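Local coordinates for competence protein PILN (Thermus thermophilus, PDB 4BHQ) that probably helps build the inner-membrane platform that initiates type IV pilus biogenesis, this being its dimerising periplasmic domain, at residues 104-109 with 153-158. Residues are numbered along the deposited sequence; the frame is centred on the assembly and turned at random.
Sequences VEFALQ and VGVTGG
Phe106 stands on the apolar face of the sheet, its ring swung back along its own strand over the Val104 end. With CG anti to its carbonyl carbon (chi1 -71°), the ring presents its CD2-CE2 edge to Val155, whose CG2, the only side-chain atom of 153-158 touching the ring, lies in its plane, 3.8 Å from Phe106 CE2. Val155 reaches this edge with CG2 anti to its carbonyl carbon. Val153 stands across from Phe106, CB to CB 4.4 Å, and turns its CG2 obliquely onto Leu108 CD1, 3.9 Å away. Val104, Phe106, Leu108, Val153 and Val155 thus form one apolar face, onto which the second subunit packs, its Phe60 stacking on the Phe106 ring and its Tyr56 meeting Val155. Two reciprocal pairs of hydrogen bonds join the backbones. Phe106 N donates almost straight (174°) to Val153 O at 2.8 Å, and Val153 N bonds back to Phe106 O; Val155 N gives a more bent bond to Val104 O at 2.9 Å, answered by Val104 N to Val155 O. Between these pairs, Glu105 faces Gly154 at a non-hydrogen-bonded position on the reverse face; its extended chain ends in a salt bridge to Arg81 and a hydrogen bond to Tyr97, which probably stabilise its charged form. This is regular antiparallel pairing of the two central strands in a four-stranded sheet, whose apolar face serves as a dimer interface, consistent with the PilN dimerisation domain.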
ATOM      1  N   VAL A 104       0.219 -15.080  -2.878  1.00 30.20           N
ATOM      2  CA  VAL A 104      -0.297 -14.213  -1.844  1.00 29.16           C
ATOM      3  C   VAL A 104      -1.649 -13.594  -2.255  1.00 23.80           C
ATOM      4  O   VAL A 104      -1.857 -13.236  -3.407  1.00 24.86           O
ATOM      5  CB  VAL A 104       0.722 -13.085  -1.507  1.00 27.91           C
ATOM      6  CG1 VAL A 104       0.053 -11.991  -0.734  1.00 27.77           C
ATOM      7  CG2 VAL A 104       1.881 -13.683  -0.651  1.00 30.06           C
ATOM      8  N   GLU A 105      -2.548 -13.475  -1.301  1.00 21.25           N
ATOM      9  CA  GLU A 105      -3.826 -12.832  -1.588  1.00 22.86           C
ATOM     10  C   GLU A 105      -4.056 -11.629  -0.694  1.00 23.05           C
ATOM     11  O   GLU A 105      -3.886 -11.718   0.542  1.00 25.25           O
ATOM     12  CB  GLU A 105      -4.982 -13.843  -1.338  1.00 21.90           C
ATOM     13  CG  GLU A 105      -6.324 -13.318  -1.757  1.00 25.31           C
ATOM     14  CD  GLU A 105      -7.436 -14.380  -1.561  1.00 26.08           C
ATOM     15  OE1 GLU A 105      -7.826 -14.634  -0.428  1.00 27.33           O
ATOM     16  OE2 GLU A 105      -7.896 -14.902  -2.577  1.00 26.70           O
ATOM     17  N   PHE A 106      -4.512 -10.543  -1.314  1.00 20.45           N
ATOM     18  CA  PHE A 106      -4.869  -9.315  -0.589  1.00 21.70           C
ATOM     19  C   PHE A 106      -6.370  -9.164  -0.596  1.00 22.12           C
ATOM     20  O   PHE A 106      -6.975  -9.206  -1.659  1.00 25.61           O
ATOM     21  CB  PHE A 106      -4.259  -8.095  -1.296  1.00 23.66           C
ATOM     22  CG  PHE A 106      -2.769  -8.014  -1.148  1.00 21.39           C
ATOM     23  CD1 PHE A 106      -2.211  -7.407  -0.064  1.00 22.94           C
ATOM     24  CD2 PHE A 106      -1.942  -8.512  -2.148  1.00 24.77           C
ATOM     25  CE1 PHE A 106      -0.814  -7.298   0.086  1.00 22.61           C
ATOM     26  CE2 PHE A 106      -0.545  -8.401  -2.013  1.00 27.80           C
ATOM     27  CZ  PHE A 106       0.006  -7.828  -0.870  1.00 21.57           C
ATOM     28  N   ALA A 107      -6.971  -9.032   0.576  1.00 20.55           N
ATOM     29  CA  ALA A 107      -8.396  -8.690   0.642  1.00 20.94           C
ATOM     30  C   ALA A 107      -8.579  -7.197   0.871  1.00 21.52           C
ATOM     31  O   ALA A 107      -7.999  -6.623   1.820  1.00 19.83           O
ATOM     32  CB  ALA A 107      -9.057  -9.499   1.767  1.00 21.24           C
ATOM     33  N   LEU A 108      -9.382  -6.575   0.018  1.00 16.46           N
ATOM     34  CA  LEU A 108      -9.508  -5.119  -0.072  1.00 19.88           C
ATOM     35  C   LEU A 108     -10.924  -4.639   0.194  1.00 18.39           C
ATOM     36  O   LEU A 108     -11.899  -5.157  -0.438  1.00 19.42           O
ATOM     37  CB  LEU A 108      -9.120  -4.650  -1.514  1.00 17.41           C
ATOM     38  CG  LEU A 108      -7.772  -5.086  -2.108  1.00 20.53           C
ATOM     39  CD1 LEU A 108      -7.537  -4.464  -3.502  1.00 18.24           C
ATOM     40  CD2 LEU A 108      -6.598  -4.643  -1.171  1.00 24.18           C
ATOM     41  N   GLN A 109     -11.034  -3.647   1.060  1.00 17.69           N
ATOM     42  CA  GLN A 109     -12.291  -2.857   1.200  1.00 18.21           C
ATOM     43  C   GLN A 109     -11.905  -1.469   0.801  1.00 22.03           C
ATOM     44  O   GLN A 109     -10.850  -0.928   1.269  1.00 21.66           O
ATOM     45  CB  GLN A 109     -12.778  -2.850   2.640  1.00 21.20           C
ATOM     46  CG  GLN A 109     -13.059  -4.212   3.166  1.00 30.15           C
ATOM     47  CD  GLN A 109     -14.300  -4.784   2.521  1.00 32.04           C
ATOM     48  OE1 GLN A 109     -15.218  -4.016   2.221  1.00 34.16           O
ATOM     49  NE2 GLN A 109     -14.313  -6.106   2.246  1.00 31.18           N
ATOM     50  N   VAL A 153      -7.290  -9.464  -4.463  1.00 19.82           N
ATOM     51  CA  VAL A 153      -6.218  -9.453  -5.477  1.00 21.64           C
ATOM     52  C   VAL A 153      -5.233 -10.606  -5.237  1.00 22.63           C
ATOM     53  O   VAL A 153      -4.687 -10.738  -4.134  1.00 22.52           O
ATOM     54  CB  VAL A 153      -5.479  -8.084  -5.533  1.00 21.51           C
ATOM     55  CG1 VAL A 153      -4.148  -8.189  -6.288  1.00 20.00           C
ATOM     56  CG2 VAL A 153      -6.379  -7.048  -6.232  1.00 21.45           C
ATOM     57  N   GLY A 154      -4.977 -11.419  -6.276  1.00 22.18           N
ATOM     58  CA  GLY A 154      -4.024 -12.515  -6.125  1.00 21.75           C
ATOM     59  C   GLY A 154      -2.694 -12.120  -6.806  1.00 23.64           C
ATOM     60  O   GLY A 154      -2.680 -11.450  -7.808  1.00 19.83           O
ATOM     61  N   VAL A 155      -1.574 -12.519  -6.184  1.00 28.39           N
ATOM     62  CA  VAL A 155      -0.251 -12.240  -6.713  1.00 23.64           C
ATOM     63  C   VAL A 155       0.549 -13.535  -6.847  1.00 24.87           C
ATOM     64  O   VAL A 155       0.630 -14.328  -5.908  1.00 27.06           O
ATOM     65  CB  VAL A 155       0.545 -11.270  -5.758  1.00 25.31           C
ATOM     66  CG1 VAL A 155       1.773 -10.701  -6.535  1.00 24.30           C
ATOM     67  CG2 VAL A 155      -0.406 -10.133  -5.339  1.00 22.63           C
ATOM     68  N   THR A 156       1.121 -13.692  -8.043  1.00 27.23           N
ATOM     69  CA  THR A 156       2.006 -14.836  -8.402  1.00 35.22           C
ATOM     70  C   THR A 156       3.405 -14.667  -7.884  1.00 39.67           C
ATOM     71  O   THR A 156       3.849 -13.550  -7.597  1.00 35.41           O
ATOM     72  CB  THR A 156       2.201 -15.009  -9.915  1.00 36.27           C
ATOM     73  OG1 THR A 156       2.940 -13.892 -10.391  1.00 37.25           O
ATOM     74  CG2 THR A 156       0.854 -15.090 -10.650  1.00 30.22           C
ATOM     75  N   GLY A 157       4.100 -15.795  -7.760  1.00 52.32           N
ATOM     76  CA  GLY A 157       5.509 -15.808  -7.370  1.00 56.32           C
ATOM     77  C   GLY A 157       6.378 -15.019  -8.334  1.00 60.59           C
ATOM     78  O   GLY A 157       7.470 -14.579  -7.956  1.00 70.02           O
ATOM     79  N   GLY A 158       5.888 -14.829  -9.566  1.00 57.38           N
ATOM     80  CA  GLY A 158       6.520 -13.939 -10.556  1.00 61.51           C
ATOM     81  C   GLY A 158       7.668 -14.601 -11.299  1.00 61.39           C
ATOM     82  O   GLY A 158       8.121 -15.693 -10.912  1.00 69.31           O
TER